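Local coordinates for protein ubiquitin-conjugating enzyme (Plasmodium falciparum 3D7, PDB 2H2Y) that probably acts as an E2 enzyme that carries ubiquitin and passes it on to target proteins, this chain being the ubiquitin-conjugating domain of a longer, probably membrane-bound protein, at residues 27-32 with 40-45; 71-76 with 121-126. All coordinates share one frame; numbering follows the deposited sequence.

Contact 1. Residues 27-32 with 40-45; sequences KELNNF and CTIDVH
Ile42 CD1 meets the Phe32 ring at its CD2 and CE2 atoms, coming in obliquely. It lies 3.6 Å from Phe32 CD2 and 3.8 Å from Phe32 CE2, while the branch point CB follows behind it. The same methyl also serves Leu29, whose CD1 is 4.0 Å from Ile42 CD1, and so it sits between a ring and a leucine one helical turn apart. Leu29 CD1 has a second neighbour in Val44 CG1 at 3.8 Å. Leu29 does not start out aimed at the strand; swinging CG anti to the backbone N (chi1 177°) and turning the branch beyond it are what bring CD1 across. Ile42 is extended at both of its torsions, and this carries CD1 well out from the strand. All of this is apolar packing, with no hydrogen bond between the segments. It joins the N-terminal helix 21-34 to the first strand of the antiparallel sheet, the helix-then-meander opening of the UBC fold. The two run roughly antiparallel, at 147°, with Ile42 and Val44 on the helix-facing side of the strand and Asp43 turned the other way. Trp52, on the neighbouring strand 51-57, packs against Leu29, Ile42 and Val44 alike, while Ser120 touches Phe32. Farther back on the helix, Glu28 forms a salt bridge with Arg24 and accepts a hydrogen bond from Ile119 N, tying helix 21-34 to the start of helix 119-130.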
loop_
_atom_site.group_PDB
_atom_site.type_symbol
_atom_site.label_atom_id
_atom_site.label_comp_id
_atom_site.label_asym_id
_atom_site.label_seq_id
_atom_site.Cartn_x
_atom_site.Cartn_y
_atom_site.Cartn_z
ATOM N N LYS A 27 5.405 5.191 -11.646
ATOM C CA LYS A 27 4.095 5.372 -12.250
ATOM C C LYS A 27 3.031 5.028 -11.215
ATOM O O LYS A 27 1.996 5.692 -11.132
ATOM C CB LYS A 27 3.949 4.493 -13.492
ATOM C CG LYS A 27 2.889 4.998 -14.463
ATOM C CD LYS A 27 3.127 4.488 -15.878
ATOM C CE LYS A 27 2.686 3.047 -16.045
ATOM N NZ LYS A 27 1.209 2.924 -15.879
ATOM N N GLU A 28 3.302 4.002 -10.409
ATOM C CA GLU A 28 2.374 3.579 -9.365
ATOM C C GLU A 28 2.255 4.606 -8.245
ATOM O O GLU A 28 1.185 4.751 -7.645
ATOM C CB GLU A 28 2.808 2.239 -8.782
ATOM C CG GLU A 28 2.637 1.085 -9.744
ATOM C CD GLU A 28 1.188 0.688 -9.932
ATOM O OE1 GLU A 28 0.909 -0.093 -10.868
ATOM O OE2 GLU A 28 0.333 1.143 -9.145
ATOM N N LEU A 29 3.347 5.313 -7.961
ATOM C CA LEU A 29 3.329 6.331 -6.915
ATOM C C LEU A 29 2.396 7.471 -7.326
ATOM O O LEU A 29 1.494 7.847 -6.567
ATOM C CB LEU A 29 4.740 6.875 -6.663
ATOM C CG LEU A 29 4.875 8.009 -5.631
ATOM C CD1 LEU A 29 4.462 7.531 -4.246
ATOM C CD2 LEU A 29 6.314 8.491 -5.607
ATOM N N ASN A 30 2.612 8.006 -8.534
ATOM C CA ASN A 30 1.793 9.102 -9.063
ATOM C C ASN A 30 0.315 8.762 -9.042
ATOM O O ASN A 30 -0.516 9.600 -8.684
ATOM C CB ASN A 30 2.205 9.457 -10.492
ATOM C CG ASN A 30 3.553 10.121 -10.547
ATOM O OD1 ASN A 30 3.849 11.005 -9.739
ATOM N ND2 ASN A 30 4.380 9.713 -11.503
ATOM N N ASN A 31 -0.025 7.541 -9.439
ATOM C CA ASN A 31 -1.420 7.164 -9.407
ATOM C C ASN A 31 -1.885 7.144 -7.960
ATOM O O ASN A 31 -3.028 7.498 -7.669
ATOM C CB ASN A 31 -1.646 5.791 -10.034
ATOM C CG ASN A 31 -3.035 5.238 -9.722
ATOM O OD1 ASN A 31 -3.256 4.620 -8.671
ATOM N ND2 ASN A 31 -3.984 5.482 -10.620
ATOM N N PHE A 32 -0.999 6.751 -7.049
ATOM C CA PHE A 32 -1.376 6.687 -5.649
ATOM C C PHE A 32 -1.706 8.078 -5.117
ATOM O O PHE A 32 -2.678 8.251 -4.374
ATOM C CB PHE A 32 -0.270 6.045 -4.811
ATOM C CG PHE A 32 -0.751 5.539 -3.482
ATOM C CD1 PHE A 32 -1.179 4.219 -3.338
ATOM C CD2 PHE A 32 -0.833 6.393 -2.383
ATOM C CE1 PHE A 32 -1.688 3.751 -2.110
ATOM C CE2 PHE A 32 -1.339 5.939 -1.158
ATOM C CZ PHE A 32 -1.769 4.612 -1.022
ATOM N N CYS A 40 -6.283 7.292 3.489
ATOM C CA CYS A 40 -4.873 6.921 3.523
ATOM C C CYS A 40 -4.014 8.109 3.118
ATOM O O CYS A 40 -4.458 8.982 2.384
ATOM C CB CYS A 40 -4.576 5.783 2.550
ATOM S SG CYS A 40 -5.522 4.312 2.816
ATOM N N THR A 41 -2.786 8.139 3.613
ATOM C CA THR A 41 -1.827 9.176 3.263
ATOM C C THR A 41 -0.606 8.360 2.875
ATOM O O THR A 41 -0.656 7.128 2.913
ATOM C CB THR A 41 -1.487 10.090 4.456
ATOM O OG1 THR A 41 -1.161 9.292 5.601
ATOM C CG2 THR A 41 -2.664 10.999 4.774
ATOM N N ILE A 42 0.488 9.007 2.496
ATOM C CA ILE A 42 1.652 8.225 2.113
ATOM C C ILE A 42 2.982 8.918 2.349
ATOM O O ILE A 42 3.043 10.116 2.604
ATOM C CB ILE A 42 1.566 7.819 0.629
ATOM C CG1 ILE A 42 2.595 6.729 0.324
ATOM C CG2 ILE A 42 1.801 9.032 -0.249
ATOM C CD1 ILE A 42 2.503 6.161 -1.070
ATOM N N ASP A 43 4.051 8.141 2.280
ATOM C CA ASP A 43 5.384 8.675 2.446
ATOM C C ASP A 43 6.386 7.617 2.061
ATOM O O ASP A 43 6.404 6.541 2.649
ATOM C CB ASP A 43 5.625 9.110 3.884
ATOM C CG ASP A 43 6.993 9.722 4.065
ATOM O OD1 ASP A 43 7.437 10.450 3.145
ATOM O OD2 ASP A 43 7.620 9.483 5.118
ATOM N N VAL A 44 7.211 7.907 1.063
ATOM C CA VAL A 44 8.203 6.937 0.636
ATOM C C VAL A 44 9.547 7.242 1.263
ATOM O O VAL A 44 9.841 8.377 1.641
ATOM C CB VAL A 44 8.364 6.887 -0.904
ATOM C CG1 VAL A 44 7.004 6.783 -1.562
ATOM C CG2 VAL A 44 9.114 8.099 -1.396
ATOM N N HIS A 45 10.351 6.198 1.384
ATOM C CA HIS A 45 11.673 6.298 1.962
ATOM C C HIS A 45 12.521 7.226 1.101
ATOM O O HIS A 45 12.504 7.142 -0.132
ATOM C CB HIS A 45 12.305 4.908 2.010
ATOM C CG HIS A 45 13.591 4.852 2.770
ATOM N ND1 HIS A 45 14.608 5.761 2.578
ATOM C CD2 HIS A 45 14.029 3.986 3.713
ATOM C CE1 HIS A 45 15.621 5.459 3.372
ATOM N NE2 HIS A 45 15.296 4.385 4.072
#

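Contact 2. Residues 71-76 with 121-126; sequences IKIIFP and GLILSI
Ile71 and Ile123 bury the most surface here, and Ile73 joins them from the same side of the strand. Ile123 CD1 is the shared point: it lies 3.9 Å from Ile71 CG2 and 3.8 Å from Ile73 CD1, so a single methyl of the helix touches two strand residues that are two positions apart. The approaches differ. Ile73 comes end-on to Ile123, whereas Ile71 and Ile123 run past each other in opposite directions. Ile123 is bent at chi2 (-56°), whereas the Ile71 and Ile73 arms are extended, and the bend places CD1 beside both. Ile71 uses both of its branches: CG2 goes to Ile123, and the CG1 arm (chi2 -179°) carries CD1 to within 4.1 Å of Ile126 CG2, tip to tip. Ile123 and Ile126, three residues apart, thus present neighbouring positions of one helix face to the strand. On the helix itself, Gly121 O accepts two bonds from Ser125, one from N and one from OG, both 2.8 Å long and arriving from opposite faces of the carbonyl plane. The hydroxyl is thereby tied back to its own helix. Val86 and Phe88 of strand 85-88 touch Ile71, and Trp52 and Val54 of strand 51-57 touch Ile73, so both isoleucines also pack against side chains of the neighbouring strands. No polar bond joins the two segments, whose axes lie 30° from exactly antiparallel. Such a layer of aliphatic side chains is part of the hydrophobic core of the UBC fold, where the antiparallel sheet packs against the helix that follows it in the chain.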
loop_
_atom_site.group_PDB
_atom_site.type_symbol
_atom_site.label_atom_id
_atom_site.label_comp_id
_atom_site.label_asym_id
_atom_site.label_seq_id
_atom_site.Cartn_x
_atom_site.Cartn_y
_atom_site.Cartn_z
ATOM N N ILE A 71 0.709 0.520 6.897
ATOM C CA ILE A 71 0.896 -0.609 5.989
ATOM C C ILE A 71 2.152 -0.364 5.158
ATOM O O ILE A 71 2.192 0.573 4.365
ATOM C CB ILE A 71 -0.287 -0.740 5.010
ATOM C CG1 ILE A 71 -1.604 -0.844 5.777
ATOM C CG2 ILE A 71 -0.077 -1.942 4.107
ATOM C CD1 ILE A 71 -2.817 -1.004 4.880
ATOM N N LYS A 72 3.177 -1.186 5.334
ATOM C CA LYS A 72 4.407 -1.013 4.569
ATOM C C LYS A 72 4.358 -1.789 3.261
ATOM O O LYS A 72 3.710 -2.838 3.163
ATOM C CB LYS A 72 5.632 -1.455 5.375
ATOM C CG LYS A 72 6.909 -1.445 4.561
ATOM C CD LYS A 72 8.148 -1.670 5.410
ATOM C CE LYS A 72 8.452 -0.470 6.287
ATOM N NZ LYS A 72 9.802 -0.576 6.917
ATOM N N ILE A 73 5.050 -1.259 2.259
ATOM C CA ILE A 73 5.102 -1.863 0.939
ATOM C C ILE A 73 6.554 -1.940 0.465
ATOM O O ILE A 73 7.243 -0.920 0.375
ATOM C CB ILE A 73 4.288 -1.025 -0.070
ATOM C CG1 ILE A 73 2.857 -0.848 0.440
ATOM C CG2 ILE A 73 4.310 -1.689 -1.430
ATOM C CD1 ILE A 73 2.005 0.038 -0.420
ATOM N N ILE A 74 7.017 -3.152 0.179
ATOM C CA ILE A 74 8.377 -3.354 -0.295
ATOM C C ILE A 74 8.290 -3.897 -1.709
ATOM O O ILE A 74 7.715 -4.963 -1.936
ATOM C CB ILE A 74 9.141 -4.389 0.550
ATOM C CG1 ILE A 74 9.266 -3.925 2.001
ATOM C CG2 ILE A 74 10.518 -4.608 -0.045
ATOM C CD1 ILE A 74 10.133 -2.702 2.189
ATOM N N PHE A 75 8.852 -3.160 -2.662
ATOM C CA PHE A 75 8.842 -3.574 -4.060
ATOM C C PHE A 75 10.121 -4.335 -4.318
ATOM O O PHE A 75 11.209 -3.761 -4.305
ATOM C CB PHE A 75 8.772 -2.353 -4.985
ATOM C CG PHE A 75 7.476 -1.600 -4.904
ATOM C CD1 PHE A 75 6.393 -1.965 -5.696
ATOM C CD2 PHE A 75 7.338 -0.521 -4.037
ATOM C CE1 PHE A 75 5.188 -1.263 -5.625
ATOM C CE2 PHE A 75 6.142 0.189 -3.957
ATOM C CZ PHE A 75 5.063 -0.182 -4.754
ATOM N N PRO A 76 10.014 -5.647 -4.534
ATOM C CA PRO A 76 11.194 -6.471 -4.792
ATOM C C PRO A 76 11.961 -6.099 -6.057
ATOM O O PRO A 76 11.615 -5.138 -6.751
ATOM C CB PRO A 76 10.625 -7.889 -4.831
ATOM C CG PRO A 76 9.181 -7.685 -5.204
ATOM C CD PRO A 76 8.802 -6.471 -4.421
ATOM N N GLY A 121 -4.861 -0.036 -5.503
ATOM C CA GLY A 121 -5.907 -1.046 -5.480
ATOM C C GLY A 121 -5.654 -2.122 -4.444
ATOM O O GLY A 121 -6.571 -2.534 -3.734
ATOM N N LEU A 122 -4.416 -2.592 -4.356
ATOM C CA LEU A 122 -4.090 -3.600 -3.371
ATOM C C LEU A 122 -4.488 -3.038 -2.015
ATOM O O LEU A 122 -5.225 -3.666 -1.253
ATOM C CB LEU A 122 -2.589 -3.896 -3.378
ATOM C CG LEU A 122 -2.005 -4.516 -4.650
ATOM C CD1 LEU A 122 -0.517 -4.731 -4.459
ATOM C CD2 LEU A 122 -2.698 -5.832 -4.967
ATOM N N ILE A 123 -4.021 -1.829 -1.735
ATOM C CA ILE A 123 -4.298 -1.187 -0.456
ATOM C C ILE A 123 -5.787 -0.961 -0.225
ATOM O O ILE A 123 -6.281 -1.138 0.892
ATOM C CB ILE A 123 -3.540 0.173 -0.321
ATOM C CG1 ILE A 123 -2.030 -0.047 -0.433
ATOM C CG2 ILE A 123 -3.861 0.828 1.016
ATOM C CD1 ILE A 123 -1.485 -1.033 0.571
ATOM N N LEU A 124 -6.507 -0.569 -1.271
ATOM C CA LEU A 124 -7.936 -0.331 -1.126
ATOM C C LEU A 124 -8.644 -1.646 -0.849
ATOM O O LEU A 124 -9.627 -1.679 -0.108
ATOM C CB LEU A 124 -8.519 0.295 -2.381
ATOM C CG LEU A 124 -10.038 0.460 -2.273
ATOM C CD1 LEU A 124 -10.381 1.474 -1.206
ATOM C CD2 LEU A 124 -10.589 0.895 -3.612
ATOM N N SER A 125 -8.149 -2.725 -1.452
ATOM C CA SER A 125 -8.740 -4.044 -1.229
ATOM C C SER A 125 -8.577 -4.334 0.257
ATOM O O SER A 125 -9.521 -4.764 0.922
ATOM C CB SER A 125 -8.016 -5.126 -2.047
ATOM O OG SER A 125 -8.086 -4.863 -3.446
ATOM N N ILE A 126 -7.377 -4.076 0.773
ATOM C CA ILE A 126 -7.093 -4.296 2.183
ATOM C C ILE A 126 -8.051 -3.504 3.053
ATOM O O ILE A 126 -8.551 -4.023 4.050
ATOM C CB ILE A 126 -5.660 -3.887 2.539
ATOM C CG1 ILE A 126 -4.671 -4.791 1.808
ATOM C CG2 ILE A 126 -5.449 -3.985 4.039
ATOM C CD1 ILE A 126 -3.230 -4.463 2.096
#

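How the contacts relate
From the N terminus, helix 21-34 comes first, and contact 1 closes the short link, residues 35-39, between it and strand 40-44. The chain then runs through strands 51-57 and 68-74, where contact 2 opens; 44 residues later, past strand 85-88, helix 119-130 closes it. The two contacts are therefore in series, neither nested nor crossed. Both bring a helix onto the same sheet, contact 1 at strand 40-44, one of its two outer strands, and contact 2 at the inner strand 68-74. They touch directly where Phe32 CE1 and Cys40 SG pack against Ile123, so the two helices and the sheet share one continuous interior.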